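Local coordinates for protein CsoZ (Staphylococcus aureus, PDB 6FF1) that probably serves as a copper metallochaperone in copper homeostasis, built on a heavy-metal-associated (HMA) domain, at residues K58-D62 with E63-I67; S26-I29 with G30-Q33; A51-N54 with S55-E59. All blocks are in the same frame, centred on the assembly; numbering follows the deposited sequence. Where two conformers were deposited one is given.

Interaction 1. Residues K58-D62 with E63-I67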
loop_
_atom_site.group_PDB
_atom_site.type_symbol
_atom_site.label_atom_id
_atom_site.label_comp_id
_atom_site.label_asym_id
_atom_site.label_seq_id
_atom_site.Cartn_x
_atom_site.Cartn_y
_atom_site.Cartn_z
ATOM N N LYS A 58 4.817 -1.497 6.463
ATOM C CA LYS A 58 4.527 -1.228 7.840
ATOM C C LYS A 58 3.172 -0.520 7.967
ATOM O O LYS A 58 2.419 -0.798 8.889
ATOM C CB LYS A 58 5.637 -0.394 8.448
ATOM C CG LYS A 58 5.350 0.038 9.873
ATOM C CD LYS A 58 6.493 0.789 10.540
ATOM C CE LYS A 58 6.240 0.989 12.030
ATOM N NZ LYS A 58 5.132 1.913 12.314
ATOM N N GLU A 59 2.883 0.406 7.071
ATOM C CA GLU A 59 1.581 1.078 7.121
ATOM C C GLU A 59 0.435 0.115 6.903
ATOM O O GLU A 59 -0.588 0.181 7.595
ATOM C CB GLU A 59 1.511 2.191 6.108
ATOM C CG GLU A 59 0.187 2.938 6.095
ATOM C CD GLU A 59 -0.163 3.604 7.400
ATOM O OE1 GLU A 59 0.734 4.067 8.119
ATOM O OE2 GLU A 59 -1.352 3.807 7.729
ATOM N N ILE A 60 0.635 -0.827 5.983
ATOM C CA ILE A 60 -0.369 -1.888 5.767
ATOM C C ILE A 60 -0.626 -2.641 7.029
ATOM O O ILE A 60 -1.760 -2.893 7.403
ATOM C CB ILE A 60 0.014 -2.718 4.571
ATOM C CG1 ILE A 60 0.012 -1.855 3.310
ATOM C CG2 ILE A 60 -0.879 -3.945 4.417
ATOM C CD1 ILE A 60 0.671 -2.521 2.079
ATOM N N TYR A 61 0.453 -3.091 7.673
ATOM C CA TYR A 61 0.338 -3.809 8.909
ATOM C C TYR A 61 -0.258 -2.965 10.040
ATOM O O TYR A 61 -1.058 -3.451 10.855
ATOM C CB TYR A 61 1.700 -4.402 9.335
ATOM C CG TYR A 61 1.894 -5.767 8.767
ATOM C CD1 TYR A 61 2.149 -5.925 7.429
ATOM C CD2 TYR A 61 1.725 -6.885 9.532
ATOM C CE1 TYR A 61 2.244 -7.178 6.877
ATOM C CE2 TYR A 61 1.854 -8.154 8.981
ATOM C CZ TYR A 61 2.061 -8.279 7.648
ATOM O OH TYR A 61 2.128 -9.510 7.025
ATOM N N ASP A 62 0.141 -1.708 10.107
ATOM C CA ASP A 62 -0.399 -0.828 11.152
ATOM C C ASP A 62 -1.898 -0.641 11.068
ATOM O O ASP A 62 -2.577 -0.427 12.080
ATOM C CB ASP A 62 0.292 0.535 11.121
ATOM C CG ASP A 62 1.719 0.485 11.654
ATOM O OD1 ASP A 62 2.123 -0.545 12.247
ATOM O OD2 ASP A 62 2.396 1.493 11.449
ATOM N N GLU A 63 -2.429 -0.722 9.852
ATOM C CA GLU A 63 -3.870 -0.627 9.640
ATOM C C GLU A 63 -4.613 -1.932 9.860
ATOM O O GLU A 63 -5.842 -1.942 9.721
ATOM C CB GLU A 63 -4.163 -0.005 8.267
ATOM C CG GLU A 63 -3.636 1.388 8.178
ATOM C CD GLU A 63 -4.164 2.177 7.014
ATOM O OE1 GLU A 63 -5.218 1.847 6.461
ATOM O OE2 GLU A 63 -3.492 3.122 6.544
ATOM N N GLY A 64 -3.901 -3.007 10.161
ATOM C CA GLY A 64 -4.479 -4.237 10.548
ATOM C C GLY A 64 -4.529 -5.321 9.502
ATOM O O GLY A 64 -5.204 -6.327 9.710
ATOM N N TYR A 65 -3.856 -5.101 8.367
ATOM C CA TYR A 65 -3.884 -6.071 7.298
ATOM C C TYR A 65 -2.624 -6.923 7.321
ATOM O O TYR A 65 -1.711 -6.732 8.128
ATOM C CB TYR A 65 -4.044 -5.328 5.953
ATOM C CG TYR A 65 -5.192 -4.341 6.026
ATOM C CD1 TYR A 65 -6.492 -4.748 6.326
ATOM C CD2 TYR A 65 -4.970 -3.000 5.886
ATOM C CE1 TYR A 65 -7.496 -3.837 6.499
ATOM C CE2 TYR A 65 -5.974 -2.090 6.000
ATOM C CZ TYR A 65 -7.247 -2.545 6.300
ATOM O OH TYR A 65 -8.234 -1.604 6.533
ATOM N N LYS A 66 -2.604 -7.917 6.472
ATOM C CA LYS A 66 -1.431 -8.809 6.314
ATOM C C LYS A 66 -0.980 -8.786 4.895
ATOM O O LYS A 66 -1.702 -8.373 3.997
ATOM C CB LYS A 66 -1.777 -10.205 6.760
ATOM C CG LYS A 66 -2.305 -10.295 8.159
ATOM C CD LYS A 66 -1.270 -9.950 9.190
ATOM C CE LYS A 66 -1.831 -9.889 10.620
ATOM N NZ LYS A 66 -2.381 -11.216 10.994
ATOM N N ILE A 67 0.221 -9.322 4.695
ATOM C CA ILE A 67 0.875 -9.383 3.436
ATOM C C ILE A 67 1.364 -10.794 3.201
ATOM O O ILE A 67 1.832 -11.432 4.129
ATOM C CB ILE A 67 2.011 -8.358 3.307
ATOM C CG1 ILE A 67 1.428 -6.947 3.405
ATOM C CG2 ILE A 67 2.777 -8.522 2.018
ATOM C CD1 ILE A 67 2.502 -5.891 3.518
HETATM O O HOH W 1 -1.658 -6.226 10.824
#
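Tyr65 N donates to Ile60 O at 3.2 Å, and Gly64 N donates to Tyr61 O at 3.0 Å; together they close the end of helix 53-62. Gly64 has positive phi (102°). A water donates to both Tyr61 O and Tyr65 O, and so spans the turn.

The Tyr61 side chain adds a polar link of its own. Its OH accepts from Ile67 N at 3.0 Å. The Tyr65 carbonyl oxygen sits over the centre of one ring face, 3.7 Å above the plane, and Ile67 CD1 lies at the ring edge. The Lys66 chain runs across the Tyr61 side chain at about a right angle, with CD near CE2.

Apolar contacts line the inner side. Ile60 CG2 touches Tyr65 CB at 3.8 Å and Ile67 CG1 at 3.9 Å. Ile7 of strand 3-10 packs on both isoleucines.

Two acids also meet. The Glu59 chain bends at chi2 (60°) and the Glu63 chain runs extended beyond CG, which brings Glu59 OE2 and Glu63 OE2 to 2.5 Å, carboxylate planes turned 75°. One probably holds a proton. Glu59 OE2 also bridges to Arg24 of helix 15-26.

The positive-phi glycine and paired bonds make a Schellman motif, joining the last helix of the HMA fold to its last strand.

Interaction 2. Residues S26-I29 with G30-Q33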
loop_
_atom_site.group_PDB
_atom_site.type_symbol
_atom_site.label_atom_id
_atom_site.label_comp_id
_atom_site.label_asym_id
_atom_site.label_seq_id
_atom_site.Cartn_x
_atom_site.Cartn_y
_atom_site.Cartn_z
ATOM N N SER A 26 -0.431 6.874 -0.036
ATOM C CA SER A 26 -0.162 7.876 -1.038
ATOM C C SER A 26 0.533 9.088 -0.423
ATOM O O SER A 26 1.334 9.713 -1.077
ATOM C CB SER A 26 -1.453 8.410 -1.673
ATOM O OG SER A 26 -2.025 7.410 -2.471
ATOM N N ASN A 27 0.162 9.442 0.766
ATOM C CA ASN A 27 0.689 10.628 1.421
ATOM C C ASN A 27 2.029 10.476 2.085
ATOM O O ASN A 27 2.629 11.465 2.533
ATOM C CB ASN A 27 -0.327 11.237 2.376
ATOM C CG ASN A 27 -1.546 11.826 1.612
ATOM O OD1 ASN A 27 -1.520 11.991 0.403
ATOM N ND2 ASN A 27 -2.584 12.061 2.337
ATOM N N MET A 28 2.563 9.249 2.083
ATOM C CA MET A 28 3.934 9.082 2.485
ATOM C C MET A 28 4.827 9.807 1.496
ATOM O O MET A 28 4.645 9.732 0.290
ATOM C CB MET A 28 4.290 7.595 2.496
ATOM C CG MET A 28 3.550 6.836 3.534
ATOM S SD MET A 28 3.859 5.052 3.367
ATOM C CE MET A 28 5.496 4.928 3.795
ATOM N N ILE A 29 5.815 10.540 2.029
ATOM C CA ILE A 29 6.747 11.212 1.149
ATOM C C ILE A 29 7.474 10.204 0.279
ATOM O O ILE A 29 7.972 9.217 0.792
ATOM C CB ILE A 29 7.720 12.097 1.890
ATOM C CG1 ILE A 29 6.966 13.156 2.684
ATOM C CG2 ILE A 29 8.705 12.726 0.902
ATOM C CD1 ILE A 29 6.234 14.160 1.878
ATOM N N GLY A 30 7.494 10.434 -1.028
ATOM C CA GLY A 30 8.123 9.524 -1.967
ATOM C C GLY A 30 7.192 8.558 -2.633
ATOM O O GLY A 30 7.590 7.913 -3.593
ATOM N N VAL A 31 5.969 8.427 -2.089
ATOM C CA VAL A 31 4.994 7.536 -2.731
ATOM C C VAL A 31 4.162 8.362 -3.707
ATOM O O VAL A 31 3.513 9.314 -3.296
ATOM C CB VAL A 31 4.078 6.852 -1.716
ATOM C CG1 VAL A 31 3.051 6.022 -2.484
ATOM C CG2 VAL A 31 4.902 5.969 -0.775
ATOM N N HIS A 32 4.169 7.942 -4.952
ATOM C CA HIS A 32 3.460 8.664 -5.981
ATOM C C HIS A 32 2.192 7.804 -6.264
ATOM O O HIS A 32 1.259 7.792 -5.515
ATOM C CB HIS A 32 4.422 8.972 -7.123
ATOM C CG HIS A 32 5.697 9.616 -6.660
ATOM N ND1 HIS A 32 5.710 10.664 -5.770
ATOM C CD2 HIS A 32 6.986 9.330 -6.919
ATOM C CE1 HIS A 32 6.956 11.009 -5.514
ATOM N NE2 HIS A 32 7.755 10.231 -6.216
ATOM N N GLN A 33 2.201 7.007 -7.232
ATOM C CA GLN A 33 1.005 6.310 -7.688
ATOM C C GLN A 33 0.667 5.181 -6.700
ATOM O O GLN A 33 1.544 4.409 -6.290
ATOM C CB GLN A 33 1.214 5.801 -9.105
ATOM C CG GLN A 33 1.363 6.901 -10.190
ATOM C CD GLN A 33 2.783 7.197 -10.608
ATOM O OE1 GLN A 33 3.667 7.241 -9.779
ATOM N NE2 GLN A 33 3.012 7.407 -11.886
#
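The His32 imidazole has the Gly30 carbonyl oxygen on one face, 3.5 Å above the plane and over the ring centre. His32 was modelled in two conformers, so this holds for one of them. In it NE2 is hydrogen-bonded to Glu48 OE1. Gly30 belongs to the turn that Val31 closes with Met28.

That turn is a type II beta turn from Met28 to Val31. Val31 N donates to Met28 O at 3.0 Å, with an N-H...O angle of 162°. The donor stands above the carbonyl plane rather than on a lone pair. Gly30 has positive phi (97°), as is usual at the third position of such a turn.

The side chains of the turn's two ends pack beside this bond. Val31 CG2 touches Met28 CB at 3.7 Å. CG1 of Val31 lies anti to the backbone N (chi1 176°) and approaches Ser26 CA at 4.0 Å. The Met28 chain leads away to Ser55 and Ile56 of helix 53-62, and Val31 also meets Ile56. Ser26 OG is held by Thr22, within helix 15-26.

One polar approach is probably unfavourable. Ser26 O and Val31 O, both acceptors, lie 3.1 Å apart. The chemistry implies that, between the two segments, one backbone bond and a small apolar patch hold the turn from helix 15-26 into strand 31-36, with the facing carbonyls as a probable small cost.

Interaction 3. Residues A51-N54 with S55-E59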
loop_
_atom_site.group_PDB
_atom_site.type_symbol
_atom_site.label_atom_id
_atom_site.label_comp_id
_atom_site.label_asym_id
_atom_site.label_seq_id
_atom_site.Cartn_x
_atom_site.Cartn_y
_atom_site.Cartn_z
ATOM N N ALA A 51 10.569 6.875 0.810
ATOM C CA ALA A 51 9.656 5.736 0.907
ATOM C C ALA A 51 10.436 4.491 0.513
ATOM O O ALA A 51 11.310 4.553 -0.335
ATOM C CB ALA A 51 8.449 5.951 -0.016
ATOM N N ASN A 52 10.069 3.365 1.105
ATOM C CA ASN A 52 10.634 2.117 0.710
ATOM C C ASN A 52 9.615 1.044 0.967
ATOM O O ASN A 52 8.593 1.285 1.593
ATOM C CB ASN A 52 11.965 1.833 1.416
ATOM C CG ASN A 52 11.865 2.010 2.892
ATOM O OD1 ASN A 52 11.166 1.298 3.600
ATOM N ND2 ASN A 52 12.607 3.005 3.376
ATOM N N LEU A 53 9.882 -0.148 0.463
ATOM C CA LEU A 53 8.879 -1.205 0.591
ATOM C C LEU A 53 8.562 -1.440 2.035
ATOM O O LEU A 53 7.407 -1.648 2.434
ATOM C CB LEU A 53 9.364 -2.462 -0.099
ATOM C CG LEU A 53 8.384 -3.606 -0.130
ATOM C CD1 LEU A 53 7.145 -3.230 -0.855
ATOM C CD2 LEU A 53 9.012 -4.838 -0.759
ATOM N N ASN A 54 9.597 -1.511 2.890
ATOM C CA ASN A 54 9.347 -1.801 4.260
ATOM C C ASN A 54 8.424 -0.806 4.950
ATOM O O ASN A 54 7.586 -1.168 5.776
ATOM C CB ASN A 54 10.650 -1.962 5.065
ATOM C CG ASN A 54 11.337 -3.277 4.797
ATOM O OD1 ASN A 54 10.852 -4.131 4.063
ATOM N ND2 ASN A 54 12.536 -3.408 5.353
ATOM N N SER A 55 8.625 0.473 4.664
ATOM C CA SER A 55 7.798 1.511 5.326
ATOM C C SER A 55 6.350 1.471 4.777
ATOM O O SER A 55 5.430 1.684 5.535
ATOM C CB SER A 55 8.409 2.910 5.184
ATOM O OG SER A 55 8.514 3.380 3.829
ATOM N N ILE A 56 6.184 1.159 3.499
ATOM C CA ILE A 56 4.827 0.993 2.946
ATOM C C ILE A 56 4.138 -0.185 3.590
ATOM O O ILE A 56 2.993 -0.144 4.002
ATOM C CB ILE A 56 4.924 0.874 1.452
ATOM C CG1 ILE A 56 5.436 2.160 0.840
ATOM C CG2 ILE A 56 3.566 0.521 0.866
ATOM C CD1 ILE A 56 5.855 2.046 -0.615
ATOM N N GLU A 57 4.889 -1.293 3.664
ATOM C CA GLU A 57 4.351 -2.476 4.303
ATOM C C GLU A 57 4.003 -2.284 5.767
ATOM O O GLU A 57 3.018 -2.808 6.249
ATOM C CB GLU A 57 5.298 -3.667 4.087
ATOM C CG GLU A 57 5.354 -3.995 2.589
ATOM C CD GLU A 57 6.174 -5.168 2.255
ATOM O OE1 GLU A 57 7.193 -5.406 3.010
ATOM O OE2 GLU A 57 5.774 -5.872 1.300
ATOM N N LYS A 58 4.817 -1.497 6.463
ATOM C CA LYS A 58 4.527 -1.228 7.840
ATOM C C LYS A 58 3.172 -0.520 7.967
ATOM O O LYS A 58 2.419 -0.798 8.889
ATOM C CB LYS A 58 5.637 -0.394 8.448
ATOM C CG LYS A 58 5.350 0.038 9.873
ATOM C CD LYS A 58 6.493 0.789 10.540
ATOM C CE LYS A 58 6.240 0.989 12.030
ATOM N NZ LYS A 58 5.132 1.913 12.314
ATOM N N GLU A 59 2.883 0.406 7.071
ATOM C CA GLU A 59 1.581 1.078 7.121
ATOM C C GLU A 59 0.435 0.115 6.903
ATOM O O GLU A 59 -0.588 0.181 7.595
ATOM C CB GLU A 59 1.511 2.191 6.108
ATOM C CG GLU A 59 0.187 2.938 6.095
ATOM C CD GLU A 59 -0.163 3.604 7.400
ATOM O OE1 GLU A 59 0.734 4.067 8.119
ATOM O OE2 GLU A 59 -1.352 3.807 7.729
#
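Ser55 meets Asn52 at the start of helix 53-62, and the two are joined through both backbone and side chain. Ser55 N donates to Asn52 OD1 at 2.9 Å, with an N-H...O angle of 150°. Asn52 is the N-cap. Its CG lies between the backbone N and the carbonyl carbon (chi1 50°), which folds the amide back over the first turn. The donor is tilted from the plane of the amide carbonyl. Ser55 OG lies 3.1 Å from Asn52 O, though its proton could go to another acceptor. The Asn52 carbonyl has a firmer partner in Ile56 N at 3.1 Å.

This capped helix is the second of the two that pack on one side of the four-stranded antiparallel sheet in the ferredoxin-like HMA fold. Ile56 turns into the core, against Val31, Tyr47 and Ile7. Its CG1 also passes 3.4 Å from Asn52 O.

Leu53 pairs with Glu57 one turn along. Glu57 N donates to Leu53 O at 2.8 Å, nearly in line with the carbonyl. Leu53 CG, anti to the backbone N (chi1 -176°), brings the branch of the side chain up to the Glu57 carboxylate, 3.6 Å from its CD. The methyl CD1 touches OE2. Leu53 also packs on Asn5, Ile7 and Tyr47.

Asn54 faces solvent beside the same carboxylate. Its amide plane and that of the Glu57 carboxylate are nearly parallel, but Asn54 OD1 and Glu57 OE1 stay 4.0 Å apart. Asn54 is tied to the next turn through its backbone, where its carbonyl oxygen accepts from Lys58 N.

How the interactions relate
Along the chain, interaction 2 comes first, then interaction 3, then interaction 1. Interactions 3 and 1 cover the start and the end of helix 53-62. They share Lys58 and Glu59, their centres are about 9 Å apart, and Ile67 CD1 packs on Glu57 CG. Interaction 2 links helix 15-26 to strand 31-36. Its centre is about 11 Å from that of interaction 3, and the two touch through Met28 on Ser55 and Val31 on Ala51. Interactions 1 and 2 do not touch. Their centres are about 16 Å apart, on opposite sides of the chain's centre. Together the three mark helix boundaries in one small HMA domain, where both helices pack on the same sheet.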